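Local coordinates for sucrose 6(F)-phosphate phosphorylase (Thermoanaerobacterium thermosaccharolyticum DSM 571, PDB 6S9V), which belongs to the phosphorylases of the alpha-amylase family, with a TIM-barrel catalytic domain and a small C-terminal antiparallel beta sheet, at residues A[463-468]-A[476-481]; A[485-490]-A[497-502]. All blocks are in the same frame, centred on the assembly; numbering follows the deposited sequence.

Overall arrangement
Both contacts lie in the five-stranded antiparallel sheet at the C-terminal end, set apart from the parallel barrel. Contact 1 is a beta hairpin, and contact 2 is the next one along the chain, at the sheet edge formed by strand 497-501. Their centres are about 10 Å apart, and about 27 Å and 30 Å, in that order, from the centre of the chain. Strands 473-480 and 485-491 join them: Phe-478 N lies 2.7 Å from Thr-487 O, a probable hydrogen bond. On the helix-facing side, where helix 372-384 touches both contacts, Leu-477 CD1 packs 3.5 Å from Thr-486 CG2. A sulfate ion, probably from the crystallisation liquor, lies about 5 Å from the Glu-463 side chain.

Contact 1 (A[463-468]-A[476-481]); sequences EIRLTW and SLFIDL
The Phe-478 ring is met at its edge, in plane, by Glu-463 OE2, 3.7 Å from Phe-478 CZ, and by Arg-465 CD. The strands form an antiparallel beta hairpin. Phe-478 CG stands anti to its backbone N (chi1 180°), and the ring reaches the two neighbours on the facing strand. The carboxylate plane of Glu-463 is turned 69° from the ring, the Arg-465 guanidinium 82°. At the guanidinium edge, in plane, sits a water that accepts from Arg-465 NE and donates to Leu-477 O. Ile-464 pairs with Ile-479 and Leu-466 with Leu-477 through two backbone hydrogen bonds each. Leu-477 N to Leu-466 O is the shortest of the four, at 2.7 Å. Ile-464, Leu-466, Leu-477 and Ile-479 point to the other face, toward helices 289-295 and 372-384. There Ile-464 and Ile-479 lie side by side, CB to CB 4.1 Å. Ile-464 CD1 also meets Leu-481 CD2 at 3.9 Å, the two side chains crossing at about a right angle. Glu-463 OE1 is held by Arg-460 N. At the other end of the face that carries Glu-463, Arg-465 and Phe-478, Thr-467 OG1 and Ser-476 OG share a hydrogen bond of 2.9 Å.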
ATOM      1  N   GLU A 463      -2.958 -19.482 -21.819  1.00 27.56           N
ATOM      2  CA  GLU A 463      -4.062 -19.809 -20.930  1.00 25.87           C
ATOM      3  C   GLU A 463      -3.604 -19.610 -19.491  1.00 24.73           C
ATOM      4  O   GLU A 463      -2.409 -19.506 -19.209  1.00 25.26           O
ATOM      5  CB  GLU A 463      -4.539 -21.254 -21.128  1.00 26.44           C
ATOM      6  CG  GLU A 463      -5.012 -21.594 -22.523  1.00 30.14           C
ATOM      7  CD  GLU A 463      -5.272 -23.081 -22.699  1.00 33.81           C
ATOM      8  OE1 GLU A 463      -4.732 -23.887 -21.907  1.00 34.03           O
ATOM      9  OE2 GLU A 463      -6.013 -23.452 -23.630  1.00 34.64           O
ATOM     10  N   ILE A 464      -4.575 -19.546 -18.584  1.00 23.59           N
ATOM     11  CA  ILE A 464      -4.329 -19.550 -17.146  1.00 23.74           C
ATOM     12  C   ILE A 464      -5.299 -20.542 -16.522  1.00 24.05           C
ATOM     13  O   ILE A 464      -6.508 -20.460 -16.756  1.00 23.26           O
ATOM     14  CB  ILE A 464      -4.509 -18.149 -16.530  1.00 23.73           C
ATOM     15  CG1 ILE A 464      -3.417 -17.205 -17.042  1.00 25.25           C
ATOM     16  CG2 ILE A 464      -4.495 -18.223 -15.007  1.00 22.95           C
ATOM     17  CD1 ILE A 464      -3.697 -15.738 -16.799  1.00 26.41           C
ATOM     18  N   ARG A 465      -4.774 -21.475 -15.725  1.00 23.97           N
ATOM     19  CA  ARG A 465      -5.615 -22.471 -15.062  1.00 23.92           C
ATOM     20  C   ARG A 465      -5.145 -22.612 -13.625  1.00 24.16           C
ATOM     21  O   ARG A 465      -4.056 -23.138 -13.380  1.00 23.06           O
ATOM     22  CB  ARG A 465      -5.571 -23.816 -15.785  1.00 24.64           C
ATOM     23  CG  ARG A 465      -6.197 -23.787 -17.167  1.00 29.07           C
ATOM     24  CD  ARG A 465      -6.419 -25.200 -17.729  1.00 32.76           C
ATOM     25  NE  ARG A 465      -7.637 -25.821 -17.216  1.00 33.61           N
ATOM     26  CZ  ARG A 465      -8.157 -26.958 -17.678  1.00 36.81           C
ATOM     27  NH1 ARG A 465      -7.564 -27.609 -18.671  1.00 34.32           N
ATOM     28  NH2 ARG A 465      -9.269 -27.448 -17.147  1.00 41.32           N
ATOM     29  N   LEU A 466      -5.964 -22.140 -12.687  1.00 23.82           N
ATOM     30  CA  LEU A 466      -5.667 -22.174 -11.261  1.00 23.73           C
ATOM     31  C   LEU A 466      -6.857 -22.749 -10.505  1.00 24.34           C
ATOM     32  O   LEU A 466      -8.008 -22.419 -10.806  1.00 25.24           O
ATOM     33  CB  LEU A 466      -5.340 -20.774 -10.745  1.00 23.50           C
ATOM     34  CG  LEU A 466      -4.221 -20.033 -11.483  1.00 24.33           C
ATOM     35  CD1 LEU A 466      -4.138 -18.589 -10.991  1.00 25.45           C
ATOM     36  CD2 LEU A 466      -2.873 -20.743 -11.330  1.00 23.39           C
ATOM     37  N   THR A 467      -6.579 -23.581  -9.499  1.00 24.86           N
ATOM     38  CA  THR A 467      -7.624 -24.305  -8.794  1.00 27.12           C
ATOM     39  C   THR A 467      -7.443 -24.200  -7.287  1.00 26.26           C
ATOM     40  O   THR A 467      -6.324 -24.298  -6.777  1.00 26.52           O
ATOM     41  CB  THR A 467      -7.628 -25.793  -9.199  1.00 28.64           C
ATOM     42  OG1 THR A 467      -8.045 -25.932 -10.565  1.00 29.27           O
ATOM     43  CG2 THR A 467      -8.545 -26.608  -8.290  1.00 27.35           C
ATOM     44  N   TRP A 468      -8.563 -24.011  -6.589  1.00 24.31           N
ATOM     45  CA  TRP A 468      -8.642 -24.099  -5.135  1.00 23.40           C
ATOM     46  C   TRP A 468      -9.560 -25.260  -4.768  1.00 22.63           C
ATOM     47  O   TRP A 468     -10.591 -25.480  -5.415  1.00 22.68           O
ATOM     48  CB  TRP A 468      -9.158 -22.791  -4.523  1.00 22.28           C
ATOM     49  CG  TRP A 468      -8.161 -21.679  -4.585  1.00 20.91           C
ATOM     50  CD1 TRP A 468      -7.948 -20.820  -5.631  1.00 20.54           C
ATOM     51  CD2 TRP A 468      -7.232 -21.304  -3.563  1.00 20.50           C
ATOM     52  NE1 TRP A 468      -6.954 -19.928  -5.318  1.00 20.20           N
ATOM     53  CE2 TRP A 468      -6.493 -20.203  -4.054  1.00 19.70           C
ATOM     54  CE3 TRP A 468      -6.956 -21.786  -2.281  1.00 21.94           C
ATOM     55  CZ2 TRP A 468      -5.488 -19.593  -3.314  1.00 20.11           C
ATOM     56  CZ3 TRP A 468      -5.955 -21.169  -1.540  1.00 22.25           C
ATOM     57  CH2 TRP A 468      -5.235 -20.086  -2.057  1.00 22.33           C
ATOM     58  N   SER A 476     -12.171 -23.745 -10.257  1.00 25.53           N
ATOM     59  CA  SER A 476     -11.065 -23.745 -11.209  1.00 25.91           C
ATOM     60  C   SER A 476     -11.241 -22.561 -12.149  1.00 25.66           C
ATOM     61  O   SER A 476     -12.218 -22.503 -12.903  1.00 27.17           O
ATOM     62  CB  SER A 476     -11.010 -25.054 -11.993  1.00 30.28           C
ATOM     63  OG  SER A 476     -10.850 -26.147 -11.110  1.00 36.33           O
ATOM     64  N   LEU A 477     -10.309 -21.623 -12.077  1.00 23.89           N
ATOM     65  CA  LEU A 477     -10.275 -20.488 -12.985  1.00 23.13           C
ATOM     66  C   LEU A 477      -9.690 -20.922 -14.316  1.00 25.65           C
ATOM     67  O   LEU A 477      -8.654 -21.592 -14.361  1.00 25.61           O
ATOM     68  CB  LEU A 477      -9.428 -19.370 -12.379  1.00 21.35           C
ATOM     69  CG  LEU A 477      -9.094 -18.171 -13.274  1.00 21.42           C
ATOM     70  CD1 LEU A 477     -10.358 -17.376 -13.583  1.00 22.45           C
ATOM     71  CD2 LEU A 477      -8.028 -17.289 -12.629  1.00 22.82           C
ATOM     72  N   PHE A 478     -10.353 -20.548 -15.404  1.00 26.71           N
ATOM     73  CA  PHE A 478      -9.776 -20.697 -16.729  1.00 25.44           C
ATOM     74  C   PHE A 478      -9.868 -19.360 -17.442  1.00 24.39           C
ATOM     75  O   PHE A 478     -10.957 -18.787 -17.540  1.00 27.86           O
ATOM     76  CB  PHE A 478     -10.480 -21.773 -17.550  1.00 26.42           C
ATOM     77  CG  PHE A 478      -9.904 -21.937 -18.923  1.00 29.56           C
ATOM     78  CD1 PHE A 478     -10.368 -21.176 -19.985  1.00 29.62           C
ATOM     79  CD2 PHE A 478      -8.867 -22.822 -19.145  1.00 34.26           C
ATOM     80  CE1 PHE A 478      -9.823 -21.314 -21.237  1.00 33.45           C
ATOM     81  CE2 PHE A 478      -8.322 -22.965 -20.412  1.00 37.31           C
ATOM     82  CZ  PHE A 478      -8.796 -22.206 -21.450  1.00 35.54           C
ATOM     83  N   ILE A 479      -8.733 -18.872 -17.941  1.00 22.28           N
ATOM     84  CA  ILE A 479      -8.684 -17.665 -18.759  1.00 21.36           C
ATOM     85  C   ILE A 479      -8.065 -18.017 -20.103  1.00 23.33           C
ATOM     86  O   ILE A 479      -6.980 -18.608 -20.160  1.00 24.29           O
ATOM     87  CB  ILE A 479      -7.884 -16.529 -18.092  1.00 21.14           C
ATOM     88  CG1 ILE A 479      -8.529 -16.088 -16.779  1.00 19.73           C
ATOM     89  CG2 ILE A 479      -7.778 -15.321 -19.060  1.00 21.85           C
ATOM     90  CD1 ILE A 479      -7.637 -15.204 -15.907  1.00 19.01           C
ATOM     91  N   ASP A 480      -8.767 -17.675 -21.177  1.00 23.92           N
ATOM     92  CA  ASP A 480      -8.215 -17.693 -22.528  1.00 25.88           C
ATOM     93  C   ASP A 480      -7.628 -16.309 -22.781  1.00 26.69           C
ATOM     94  O   ASP A 480      -8.373 -15.339 -22.951  1.00 26.05           O
ATOM     95  CB  ASP A 480      -9.299 -18.045 -23.542  1.00 27.46           C
ATOM     96  CG  ASP A 480      -8.779 -18.121 -24.967  1.00 34.17           C
ATOM     97  OD1 ASP A 480      -7.614 -17.735 -25.215  1.00 35.87           O
ATOM     98  OD2 ASP A 480      -9.542 -18.590 -25.842  1.00 37.15           O
ATOM     99  N   LEU A 481      -6.295 -16.207 -22.778  1.00 26.81           N
ATOM    100  CA  LEU A 481      -5.656 -14.905 -22.946  1.00 26.29           C
ATOM    101  C   LEU A 481      -5.820 -14.359 -24.356  1.00 25.64           C
ATOM    102  O   LEU A 481      -5.550 -13.172 -24.582  1.00 25.43           O
ATOM    103  CB  LEU A 481      -4.169 -14.992 -22.598  1.00 26.69           C
ATOM    104  CG  LEU A 481      -3.888 -15.238 -21.108  1.00 23.17           C
ATOM    105  CD1 LEU A 481      -2.418 -15.514 -20.910  1.00 22.92           C
ATOM    106  CD2 LEU A 481      -4.344 -14.060 -20.260  1.00 21.45           C
TER
HETATM  107  O   HOH W   1      -8.974 -24.438 -15.099  1.00 32.42           O

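Contact 2 (A[485-490]-A[497-502])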
ATOM      1  N   LYS A 485     -11.603 -14.221 -22.157  1.00 25.56           N
ATOM      2  CA  LYS A 485     -12.752 -14.908 -21.590  1.00 25.00           C
ATOM      3  C   LYS A 485     -12.335 -15.613 -20.307  1.00 24.13           C
ATOM      4  O   LYS A 485     -11.368 -16.381 -20.292  1.00 25.61           O
ATOM      5  CB  LYS A 485     -13.326 -15.911 -22.584  1.00 29.83           C
ATOM      6  CG  LYS A 485     -14.657 -16.508 -22.143  1.00 33.81           C
ATOM      7  CD  LYS A 485     -15.170 -17.498 -23.164  1.00 40.18           C
ATOM      8  CE  LYS A 485     -16.602 -17.897 -22.888  1.00 46.78           C
ATOM      9  NZ  LYS A 485     -17.034 -18.984 -23.809  1.00 52.01           N
ATOM     10  N   THR A 486     -13.069 -15.350 -19.233  1.00 23.50           N
ATOM     11  CA  THR A 486     -12.723 -15.804 -17.894  1.00 24.29           C
ATOM     12  C   THR A 486     -13.880 -16.636 -17.368  1.00 24.48           C
ATOM     13  O   THR A 486     -15.000 -16.129 -17.237  1.00 25.48           O
ATOM     14  CB  THR A 486     -12.446 -14.612 -16.972  1.00 25.32           C
ATOM     15  OG1 THR A 486     -11.348 -13.851 -17.490  1.00 25.92           O
ATOM     16  CG2 THR A 486     -12.118 -15.077 -15.571  1.00 25.80           C
ATOM     17  N   THR A 487     -13.613 -17.908 -17.081  1.00 23.27           N
ATOM     18  CA  THR A 487     -14.627 -18.825 -16.590  1.00 24.08           C
ATOM     19  C   THR A 487     -14.141 -19.454 -15.293  1.00 23.63           C
ATOM     20  O   THR A 487     -12.955 -19.771 -15.152  1.00 24.09           O
ATOM     21  CB  THR A 487     -14.928 -19.924 -17.621  1.00 29.70           C
ATOM     22  OG1 THR A 487     -15.338 -19.326 -18.862  1.00 31.66           O
ATOM     23  CG2 THR A 487     -16.033 -20.832 -17.119  1.00 35.47           C
ATOM     24  N   ILE A 488     -15.065 -19.657 -14.367  1.00 22.92           N
ATOM     25  CA  ILE A 488     -14.789 -20.358 -13.116  1.00 22.68           C
ATOM     26  C   ILE A 488     -15.714 -21.564 -13.061  1.00 24.92           C
ATOM     27  O   ILE A 488     -16.943 -21.415 -12.994  1.00 27.57           O
ATOM     28  CB  ILE A 488     -14.975 -19.455 -11.891  1.00 23.29           C
ATOM     29  CG1 ILE A 488     -13.966 -18.307 -11.918  1.00 24.39           C
ATOM     30  CG2 ILE A 488     -14.832 -20.281 -10.610  1.00 25.68           C
ATOM     31  CD1 ILE A 488     -14.153 -17.298 -10.803  1.00 25.64           C
ATOM     32  N   ASP A 489     -15.128 -22.759 -13.110  1.00 24.06           N
ATOM     33  CA  ASP A 489     -15.863 -24.003 -12.930  1.00 26.37           C
ATOM     34  C   ASP A 489     -15.825 -24.351 -11.448  1.00 25.92           C
ATOM     35  O   ASP A 489     -14.740 -24.445 -10.866  1.00 26.12           O
ATOM     36  CB  ASP A 489     -15.243 -25.136 -13.744  1.00 33.01           C
ATOM     37  CG  ASP A 489     -15.483 -24.990 -15.235  1.00 41.27           C
ATOM     38  OD1 ASP A 489     -16.472 -24.342 -15.626  1.00 43.74           O
ATOM     39  OD2 ASP A 489     -14.682 -25.539 -16.016  1.00 45.43           O
ATOM     40  N   TYR A 490     -16.991 -24.528 -10.835  1.00 27.83           N
ATOM     41  CA  TYR A 490     -17.038 -24.768  -9.399  1.00 28.62           C
ATOM     42  C   TYR A 490     -18.136 -25.769  -9.077  1.00 30.56           C
ATOM     43  O   TYR A 490     -19.001 -26.071  -9.901  1.00 31.15           O
ATOM     44  CB  TYR A 490     -17.248 -23.461  -8.621  1.00 25.87           C
ATOM     45  CG  TYR A 490     -18.631 -22.872  -8.760  1.00 26.23           C
ATOM     46  CD1 TYR A 490     -18.951 -22.044  -9.827  1.00 29.38           C
ATOM     47  CD2 TYR A 490     -19.615 -23.139  -7.819  1.00 26.88           C
ATOM     48  CE1 TYR A 490     -20.214 -21.499  -9.955  1.00 32.96           C
ATOM     49  CE2 TYR A 490     -20.885 -22.605  -7.937  1.00 30.84           C
ATOM     50  CZ  TYR A 490     -21.178 -21.783  -9.010  1.00 34.24           C
ATOM     51  OH  TYR A 490     -22.434 -21.251  -9.140  1.00 37.82           O
ATOM     52  N   GLU A 497     -21.162 -29.691 -10.974  1.00 45.17           N
ATOM     53  CA  GLU A 497     -20.196 -28.746 -11.513  1.00 48.19           C
ATOM     54  C   GLU A 497     -20.946 -27.696 -12.320  1.00 43.22           C
ATOM     55  O   GLU A 497     -21.756 -28.028 -13.191  1.00 43.80           O
ATOM     56  CB  GLU A 497     -19.140 -29.441 -12.371  1.00 57.57           C
ATOM     57  CG  GLU A 497     -18.046 -28.484 -12.848  1.00 64.19           C
ATOM     58  CD  GLU A 497     -16.914 -29.186 -13.571  1.00 72.50           C
ATOM     59  OE1 GLU A 497     -16.874 -30.433 -13.546  1.00 76.93           O
ATOM     60  OE2 GLU A 497     -16.052 -28.490 -14.151  1.00 74.60           O
ATOM     61  N   VAL A 498     -20.685 -26.431 -12.009  1.00 39.93           N
ATOM     62  CA  VAL A 498     -21.369 -25.297 -12.610  1.00 39.67           C
ATOM     63  C   VAL A 498     -20.329 -24.361 -13.203  1.00 34.91           C
ATOM     64  O   VAL A 498     -19.217 -24.224 -12.683  1.00 33.37           O
ATOM     65  CB  VAL A 498     -22.236 -24.555 -11.565  1.00 41.22           C
ATOM     66  CG1 VAL A 498     -22.728 -23.220 -12.106  1.00 44.44           C
ATOM     67  CG2 VAL A 498     -23.403 -25.433 -11.124  1.00 41.63           C
ATOM     68  N   LYS A 499     -20.697 -23.721 -14.306  1.00 31.50           N
ATOM     69  CA  LYS A 499     -19.821 -22.801 -15.014  1.00 34.06           C
ATOM     70  C   LYS A 499     -20.270 -21.369 -14.752  1.00 32.85           C
ATOM     71  O   LYS A 499     -21.403 -21.002 -15.077  1.00 35.93           O
ATOM     72  CB  LYS A 499     -19.838 -23.124 -16.507  1.00 43.33           C
ATOM     73  CG  LYS A 499     -18.709 -22.511 -17.291  1.00 55.97           C
ATOM     74  CD  LYS A 499     -18.676 -23.051 -18.717  1.00 68.02           C
ATOM     75  CE  LYS A 499     -18.122 -24.472 -18.781  1.00 73.48           C
ATOM     76  NZ  LYS A 499     -16.651 -24.529 -18.547  1.00 73.32           N
ATOM     77  N   TYR A 500     -19.377 -20.563 -14.179  1.00 28.61           N
ATOM     78  CA  TYR A 500     -19.616 -19.145 -13.899  1.00 27.15           C
ATOM     79  C   TYR A 500     -18.788 -18.332 -14.886  1.00 25.61           C
ATOM     80  O   TYR A 500     -17.555 -18.282 -14.782  1.00 23.83           O
ATOM     81  CB  TYR A 500     -19.258 -18.820 -12.445  1.00 24.36           C
ATOM     82  CG  TYR A 500     -19.017 -17.359 -12.083  1.00 23.02           C
ATOM     83  CD1 TYR A 500     -19.618 -16.314 -12.777  1.00 24.00           C
ATOM     84  CD2 TYR A 500     -18.180 -17.035 -11.024  1.00 23.09           C
ATOM     85  CE1 TYR A 500     -19.373 -14.987 -12.425  1.00 24.36           C
ATOM     86  CE2 TYR A 500     -17.936 -15.728 -10.669  1.00 24.06           C
ATOM     87  CZ  TYR A 500     -18.533 -14.706 -11.369  1.00 24.50           C
ATOM     88  OH  TYR A 500     -18.260 -13.407 -10.998  1.00 23.22           O
ATOM     89  N   LEU A 501     -19.463 -17.693 -15.838  1.00 24.78           N
ATOM     90  CA  LEU A 501     -18.783 -16.820 -16.787  1.00 26.82           C
ATOM     91  C   LEU A 501     -18.616 -15.448 -16.148  1.00 25.66           C
ATOM     92  O   LEU A 501     -19.597 -14.732 -15.926  1.00 25.71           O
ATOM     93  CB  LEU A 501     -19.561 -16.739 -18.095  1.00 31.19           C
ATOM     94  CG  LEU A 501     -18.969 -15.816 -19.164  1.00 33.45           C
ATOM     95  CD1 LEU A 501     -17.607 -16.303 -19.643  1.00 32.32           C
ATOM     96  CD2 LEU A 501     -19.930 -15.709 -20.326  1.00 36.39           C
ATOM     97  N   VAL A 502     -17.373 -15.075 -15.870  1.00 23.79           N
ATOM     98  CA  VAL A 502     -17.076 -13.856 -15.128  1.00 24.60           C
ATOM     99  C   VAL A 502     -17.309 -12.664 -16.037  1.00 27.66           C
ATOM    100  O   VAL A 502     -17.799 -11.625 -15.588  1.00 27.50           O
ATOM    101  CB  VAL A 502     -15.637 -13.864 -14.592  1.00 22.92           C
ATOM    102  CG1 VAL A 502     -15.319 -12.558 -13.856  1.00 23.09           C
ATOM    103  CG2 VAL A 502     -15.430 -15.066 -13.676  1.00 22.88           C
ATOM    104  OXT VAL A 502     -17.018 -12.732 -17.233  1.00 26.66           O
TER
HETATM  105  O   HOH W   2     -15.314 -13.234 -19.125  1.00 28.36           O
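Val-498 CB sits over one face of the Tyr-490 ring, 4.2 Å from its centroid, a CH-pi contact offset toward the rim. Tyr-490 CG lies between the backbone N and the carbonyl carbon (chi1 71°). Tyr-490 CE1 also meets Tyr-500 CB. The strands form an antiparallel beta hairpin. Ile-488 pairs with Tyr-500, and Tyr-490 with Val-498, each through two backbone hydrogen bonds. The Val-498 N to Tyr-490 O bond is nearly straight at 168°. Val-502 N adds a fifth, to Thr-486 O at 2.9 Å. The tightly packed part is buried: Ile-488 CD1 lies 4.0 Å from Tyr-500 CD2 and 3.9 Å from Val-502 CG2. The same CG2 lies over one face of the Tyr-500 ring. A water that accepts from Thr-486 N lies 2.6 Å from Val-502 OXT and so links the two segments; OXT also forms a salt bridge with Arg-436.

The face with Asp-489 and Lys-499 is polar and more exposed. Lys-499 bends at chi3 and chi4, and its NZ donates to the syn lone pair of Asp-489 OD1 at 2.9 Å. A weak bond to OD2 completes the salt bridge. Glu-497 OE2 lies 3.8 Å from Asp-489 OD2, a like-charge pair that Lys-499 would partly offset.

Strand 473-480 flanks strand 485-491. Helix 432-446 packs on Ile-488 and Tyr-500, its Phe-443 meeting the Tyr-490 ring edge-to-face, and helix 372-384 on Thr-486, Ile-488 and Val-502.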